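Local coordinates for DUF3887 domain-containing protein (Ruminococcus gnavus, PDB 4HYZ) that is of unknown function but belongs to the DUF3887 family of the NTF2 clan, whose alpha-plus-beta folds often enclose a pocket, at residues G10-K13 with E14-R17; S29-Y32 with E33-K36. All blocks are in the same frame, centred on the assembly; numbering follows the deposited sequence. Where two conformers were deposited one is given.

Interaction 1 of 2, residues G10-K13 with E14-R17; sequences GFDK and ETVR. With SO4 (sulfate ion), chain K; SO4 (sulfate ion), chain M.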
ATOM      1  N   GLY A  10      -0.718  13.277 -11.094  1.00 35.39           N
ATOM      2  CA  GLY A  10       0.125  13.833 -12.147  1.00 33.76           C
ATOM      3  C   GLY A  10       1.144  12.855 -12.692  1.00 37.68           C
ATOM      4  O   GLY A  10       1.793  13.149 -13.683  1.00 40.74           O
ATOM      5  N   PHE A  11       1.341  11.719 -12.015  1.00 32.00           N
ATOM      6  CA  PHE A  11       2.247  10.672 -12.481  1.00 30.30           C
ATOM      7  C   PHE A  11       1.435   9.495 -13.028  1.00 36.06           C
ATOM      8  O   PHE A  11       0.319   9.257 -12.572  1.00 35.29           O
ATOM      9  CB  PHE A  11       3.148  10.162 -11.336  1.00 30.34           C
ATOM     10  CG  PHE A  11       4.180  11.127 -10.833  1.00 30.12           C
ATOM     11  CD1 PHE A  11       3.885  12.000  -9.783  1.00 29.80           C
ATOM     12  CD2 PHE A  11       5.468  11.140 -11.371  1.00 30.93           C
ATOM     13  CE1 PHE A  11       4.843  12.892  -9.304  1.00 30.66           C
ATOM     14  CE2 PHE A  11       6.429  12.051 -10.898  1.00 32.72           C
ATOM     15  CZ  PHE A  11       6.113  12.916  -9.862  1.00 30.07           C
ATOM     16  N   ASP A  12       1.981   8.730 -13.980  1.00 34.11           N
ATOM     17  CA  ASP A  12       1.234   7.540 -14.391  1.00 33.41           C
ATOM     18  C   ASP A  12       2.209   6.400 -14.528  1.00 34.00           C
ATOM     19  O   ASP A  12       3.376   6.617 -14.839  1.00 32.57           O
ATOM     20  CB  ASP A  12       0.354   7.759 -15.625  1.00 37.37           C
ATOM     21  CG  ASP A  12       1.101   7.754 -16.895  1.00 50.40           C
ATOM     22  OD1 ASP A  12       1.606   8.825 -17.272  1.00 57.31           O
ATOM     23  OD2 ASP A  12       1.227   6.665 -17.500  1.00 49.21           O
ATOM     24  N   LYS A  13       1.744   5.191 -14.238  1.00 31.82           N
ATOM     25  CA  LYS A  13       2.585   3.990 -14.144  1.00 31.15           C
ATOM     26  C   LYS A  13       3.412   3.710 -15.401  1.00 35.23           C
ATOM     27  O   LYS A  13       4.613   3.513 -15.291  1.00 35.74           O
ATOM     28  CB  LYS A  13       1.750   2.757 -13.798  1.00 33.22           C
ATOM     29  CG  LYS A  13       1.196   2.773 -12.380  1.00 34.35           C
ATOM     30  CD  LYS A  13       0.404   1.507 -12.141  1.00 43.28           C
ATOM     31  CE  LYS A  13      -0.604   1.628 -11.019  1.00 57.46           C
ATOM     32  NZ  LYS A  13      -1.482   0.410 -10.919  1.00 69.79           N
ATOM     33  N   GLU A  14       2.773   3.689 -16.561  1.00 32.17           N
ATOM     34  CA  GLU A  14       3.386   3.413 -17.854  1.00 34.23           C
ATOM     35  C   GLU A  14       4.528   4.412 -18.146  1.00 37.30           C
ATOM     36  O   GLU A  14       5.604   3.974 -18.515  1.00 37.17           O
ATOM     37  CB  GLU A  14       2.282   3.467 -18.939  1.00 37.91           C
ATOM     38  CG  GLU A  14       2.635   2.875 -20.293  1.00 59.71           C
ATOM     39  CD  GLU A  14       1.644   3.150 -21.421  1.00101.81           C
ATOM     40  OE1 GLU A  14       0.732   3.995 -21.246  1.00104.09           O
ATOM     41  OE2 GLU A  14       1.822   2.555 -22.508  1.00104.46           O
ATOM     42  N   THR A  15       4.320   5.725 -17.926  1.00 33.54           N
ATOM     43  CA  THR A  15       5.337   6.762 -18.140  1.00 32.38           C
ATOM     44  C   THR A  15       6.514   6.530 -17.193  1.00 34.98           C
ATOM     45  O   THR A  15       7.663   6.638 -17.608  1.00 33.58           O
ATOM     46  CB  THR A  15       4.722   8.151 -17.919  1.00 33.53           C
ATOM     47  OG1 THR A  15       3.660   8.273 -18.828  1.00 34.56           O
ATOM     48  CG2 THR A  15       5.705   9.304 -18.176  1.00 31.52           C
ATOM     49  N   VAL A  16       6.214   6.232 -15.922  1.00 29.22           N
ATOM     50  CA  VAL A  16       7.243   6.034 -14.912  1.00 27.63           C
ATOM     51  C   VAL A  16       8.053   4.781 -15.228  1.00 31.98           C
ATOM     52  O   VAL A  16       9.276   4.873 -15.196  1.00 32.24           O
ATOM     53  CB  VAL A  16       6.662   6.007 -13.485  1.00 28.90           C
ATOM     54  CG1 VAL A  16       7.719   5.551 -12.446  1.00 26.75           C
ATOM     55  CG2 VAL A  16       6.112   7.390 -13.135  1.00 27.32           C
ATOM     56  N   ARG A  17       7.391   3.648 -15.555  1.00 28.89           N
ATOM     57  CA  ARG A  17       8.083   2.401 -15.889  0.50 30.38           C
ATOM     58  C   ARG A  17       8.990   2.617 -17.106  1.00 34.04           C
ATOM     59  O   ARG A  17      10.136   2.220 -17.075  1.00 35.54           O
ATOM     60  CB  ARG A  17       7.082   1.250 -16.143  0.50 33.83           C
ATOM     61  CG  ARG A  17       7.741  -0.089 -16.548  0.50 41.17           C
ATOM     62  CD  ARG A  17       6.732  -1.190 -16.841  0.50 45.43           C
ATOM     63  NE  ARG A  17       7.307  -2.280 -17.649  0.50 48.90           N
ATOM     64  CZ  ARG A  17       7.128  -2.421 -18.961  0.50 58.47           C
ATOM     65  NH1 ARG A  17       6.413  -1.534 -19.638  0.50 44.72           N
ATOM     66  NH2 ARG A  17       7.692  -3.435 -19.609  0.50 45.13           N
TER
HETATM   67  S   SO4 K 201       0.700  -1.105  -7.788  1.00 71.74           S
HETATM   68  O1  SO4 K 201       0.369  -1.289  -9.202  1.00 67.79           O
HETATM   69  O2  SO4 K 201      -0.109  -2.045  -6.999  1.00 76.09           O
HETATM   70  O3  SO4 K 201       2.142  -1.366  -7.544  1.00 71.20           O
HETATM   71  O4  SO4 K 201       0.424   0.292  -7.330  1.00 75.43           O
HETATM   72  S   SO4 M 203      -3.659  -0.687 -14.114  1.00 96.81           S
HETATM   73  O1  SO4 M 203      -2.270  -1.043 -13.757  1.00 95.91           O
HETATM   74  O2  SO4 M 203      -3.713  -0.192 -15.487  1.00 99.03           O
HETATM   75  O3  SO4 M 203      -4.473  -1.896 -14.012  1.00 95.94           O
HETATM   76  O4  SO4 M 203      -4.183   0.378 -13.234  1.00 96.72           O
HETATM   77  O   HOH W   1      -0.381   4.032 -16.891  1.00 48.69           O
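D12 lays its carboxylate across the side chain of T15 at about a right angle, as the N-cap of helix 13-28. OD1 takes the T15 hydroxyl on its syn side, OG1 to OD1 2.6 Å, while the other oxygen, OD2, accepts from T15 N at 3.3 Å from well above the carboxylate plane. With CG set between its own backbone N and carbonyl carbon (chi1 78°), the acid turns back over the first turn. A water bridges D12 OD2 and E14 N, so the amides of E14 and T15 both find an acceptor at the cap. The charge probably also interacts favourably with the helix dipole. The main chain closes the turn through V16 N to D12 O (3.1 Å) and R17 N to K13 O (2.8 Å). On the inner side F11 CD2 meets V16 CG2 at 4.2 Å; V16 packs on Y73 and V86 of the sheet, and M107 of a loop touches both F11 and V16. K13 runs out extended toward the second subunit, whose C71 it touches. Its NZ meets two sulfates, probably from the crystallisation liquor. It donates to O1 of the chain K ion at 3.0 Å. The bond from NZ to O1 of the chain M ion is longer, 3.3 Å.

Interaction 2 of 2, residues S29-Y32 with E33-K36; sequences SKDY and ESWK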
ATOM      1  N   SER A  29      25.159   2.236 -19.272  1.00 40.24           N
ATOM      2  CA  SER A  29      25.994   2.638 -20.411  1.00 40.23           C
ATOM      3  C   SER A  29      27.393   3.096 -19.994  1.00 44.25           C
ATOM      4  O   SER A  29      28.295   3.145 -20.838  1.00 44.83           O
ATOM      5  CB  SER A  29      25.302   3.748 -21.197  1.00 41.30           C
ATOM      6  OG  SER A  29      25.342   4.977 -20.492  1.00 39.32           O
ATOM      7  N   LYS A  30      27.573   3.430 -18.695  1.00 41.47           N
ATOM      8  CA  LYS A  30      28.830   3.903 -18.068  1.00 43.12           C
ATOM      9  C   LYS A  30      29.145   5.352 -18.489  1.00 48.07           C
ATOM     10  O   LYS A  30      30.211   5.868 -18.152  1.00 50.72           O
ATOM     11  CB  LYS A  30      30.045   2.965 -18.331  1.00 46.91           C
ATOM     12  CG  LYS A  30      29.794   1.501 -17.961  1.00 56.00           C
ATOM     13  CD  LYS A  30      31.045   0.639 -18.062  1.00 60.10           C
ATOM     14  CE  LYS A  30      30.651  -0.818 -18.132  1.00 66.85           C
ATOM     15  NZ  LYS A  30      31.820  -1.743 -18.125  1.00 60.58           N
ATOM     16  N   ASP A  31      28.202   6.024 -19.177  1.00 43.26           N
ATOM     17  CA  ASP A  31      28.338   7.427 -19.583  1.00 42.93           C
ATOM     18  C   ASP A  31      27.818   8.298 -18.429  1.00 48.25           C
ATOM     19  O   ASP A  31      26.611   8.547 -18.325  1.00 47.34           O
ATOM     20  CB  ASP A  31      27.577   7.691 -20.901  1.00 42.75           C
ATOM     21  CG  ASP A  31      27.760   9.063 -21.503  1.00 48.82           C
ATOM     22  OD1 ASP A  31      28.091  10.003 -20.756  1.00 51.19           O
ATOM     23  OD2 ASP A  31      27.534   9.211 -22.708  1.00 53.08           O
ATOM     24  N   TYR A  32      28.743   8.740 -17.558  1.00 46.56           N
ATOM     25  CA  TYR A  32      28.448   9.547 -16.375  1.00 45.89           C
ATOM     26  C   TYR A  32      27.670  10.838 -16.706  1.00 49.10           C
ATOM     27  O   TYR A  32      26.695  11.146 -16.024  1.00 47.66           O
ATOM     28  CB  TYR A  32      29.745   9.896 -15.610  1.00 49.13           C
ATOM     29  CG  TYR A  32      29.525  10.886 -14.490  1.00 50.90           C
ATOM     30  CD1 TYR A  32      28.651  10.603 -13.443  1.00 51.87           C
ATOM     31  CD2 TYR A  32      30.131  12.136 -14.512  1.00 53.80           C
ATOM     32  CE1 TYR A  32      28.395  11.536 -12.438  1.00 55.13           C
ATOM     33  CE2 TYR A  32      29.908  13.066 -13.499  1.00 56.17           C
ATOM     34  CZ  TYR A  32      29.025  12.770 -12.472  1.00 63.64           C
ATOM     35  OH  TYR A  32      28.805  13.692 -11.483  1.00 67.47           O
ATOM     36  N   GLU A  33      28.121  11.595 -17.720  1.00 46.52           N
ATOM     37  CA  GLU A  33      27.494  12.856 -18.096  1.00 46.23           C
ATOM     38  C   GLU A  33      26.056  12.664 -18.614  1.00 47.83           C
ATOM     39  O   GLU A  33      25.212  13.509 -18.291  1.00 48.24           O
ATOM     40  CB  GLU A  33      28.360  13.646 -19.109  1.00 49.61           C
ATOM     41  CG  GLU A  33      29.701  14.102 -18.529  1.00 66.54           C
ATOM     42  CD  GLU A  33      29.707  15.059 -17.341  1.00 99.95           C
ATOM     43  OE1 GLU A  33      28.682  15.738 -17.103  1.00 92.48           O
ATOM     44  OE2 GLU A  33      30.765  15.170 -16.681  1.00107.53           O
ATOM     45  N   SER A  34      25.754  11.547 -19.353  1.00 40.72           N
ATOM     46  CA  SER A  34      24.379  11.300 -19.808  1.00 38.21           C
ATOM     47  C   SER A  34      23.498  10.954 -18.626  1.00 42.98           C
ATOM     48  O   SER A  34      22.367  11.423 -18.558  1.00 40.57           O
ATOM     49  CB  SER A  34      24.311  10.205 -20.851  1.00 37.90           C
ATOM     50  OG  SER A  34      24.978  10.651 -22.018  1.00 44.69           O
ATOM     51  N   TRP A  35      24.042  10.164 -17.673  1.00 41.58           N
ATOM     52  CA  TRP A  35      23.318   9.747 -16.481  1.00 40.16           C
ATOM     53  C   TRP A  35      23.039  10.958 -15.618  1.00 44.14           C
ATOM     54  O   TRP A  35      21.884  11.166 -15.251  1.00 43.27           O
ATOM     55  CB  TRP A  35      24.096   8.662 -15.728  1.00 39.48           C
ATOM     56  CG  TRP A  35      23.455   8.223 -14.439  1.00 39.18           C
ATOM     57  CD1 TRP A  35      22.404   7.363 -14.286  1.00 40.48           C
ATOM     58  CD2 TRP A  35      23.864   8.597 -13.113  1.00 39.40           C
ATOM     59  NE1 TRP A  35      22.142   7.171 -12.951  1.00 40.04           N
ATOM     60  CE2 TRP A  35      23.036   7.900 -12.207  1.00 42.24           C
ATOM     61  CE3 TRP A  35      24.860   9.451 -12.605  1.00 41.57           C
ATOM     62  CZ2 TRP A  35      23.170   8.028 -10.820  1.00 42.21           C
ATOM     63  CZ3 TRP A  35      25.008   9.554 -11.232  1.00 43.38           C
ATOM     64  CH2 TRP A  35      24.167   8.859 -10.357  1.00 42.92           C
ATOM     65  N   LYS A  36      24.058  11.813 -15.381  1.00 42.57           N
ATOM     66  CA  LYS A  36      23.909  13.062 -14.607  1.00 42.48           C
ATOM     67  C   LYS A  36      22.812  13.975 -15.213  1.00 44.32           C
ATOM     68  O   LYS A  36      22.018  14.546 -14.468  1.00 45.60           O
ATOM     69  CB  LYS A  36      25.247  13.807 -14.550  1.00 46.57           C
ATOM     70  CG  LYS A  36      25.254  15.068 -13.688  1.00 52.66           C
ATOM     71  CD  LYS A  36      26.684  15.526 -13.337  1.00 63.94           C
ATOM     72  CE  LYS A  36      27.283  16.478 -14.341  1.00 72.74           C
ATOM     73  NZ  LYS A  36      26.711  17.849 -14.254  1.00 84.75           N
TER
HETATM   74  O   HOH W   2      30.620  10.902 -19.343  1.00 55.07           O
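Two i to i+4 backbone bonds form the first turn of helix 32-36: W35 N to D31 O, 3.1 Å and in the carbonyl plane, and K36 N to Y32 O, 2.8 Å. The chain comes to it from helix 13-28 through K30, whose positive phi (73°) turns it into D31, the N-cap. D31 caps with its side chain as well. Its OD1 accepts from S34 N at 3.1 Å, the amide standing 64° out of the carboxylate plane, and a water links the same oxygen to E33 N. S34 OG lies near D31 OD2 in a weak bond at best. Y32 carries the apolar half of the contact: with CG anti to its N (chi1 172°), the ring reaches along the helix, CD1 meeting W35 CE3 obliquely at 4.0 Å. K36 places CB over one ring face and stays extended as far as CD, which comes 3.4 Å from Y32 OH, and bends only beyond it. Replacing Y32 by an alanine is likely to take the ring from beside W35 CE3 and K36 CD, opening a gap there and leaving the lysine chain freer to turn. Beyond the turn, W35 stacks on Y52 and meets F112 and F39 edge-to-face, while L47 touches Y32, W35 and K36. The chemistry thus divides the turn: a carboxylate and a water take up the amides of S34 and E33, while aromatic and aliphatic surfaces bind its other side into the core.

In the fold
From the N terminus, strand 2-4 leads through a loop into interaction 1, which starts helix 13-28. That helix runs on to its end just before residues 29-32, where interaction 2 turns the chain into the short helix 32-36. The two contacts are in series, neither nesting nor crossing; each is a local turn at a helix start, and their centres lie 23 Å apart. Interaction 1 sets its end of the long helix against strands 65-78 and 81-92 and lies beside the second subunit. Interaction 2, touched by no other chain of the assembly, joins helix 32-36 to helices 13-28 and 49-60, and through W35 to strand 109-113, an outermost strand of the sheet within this chain.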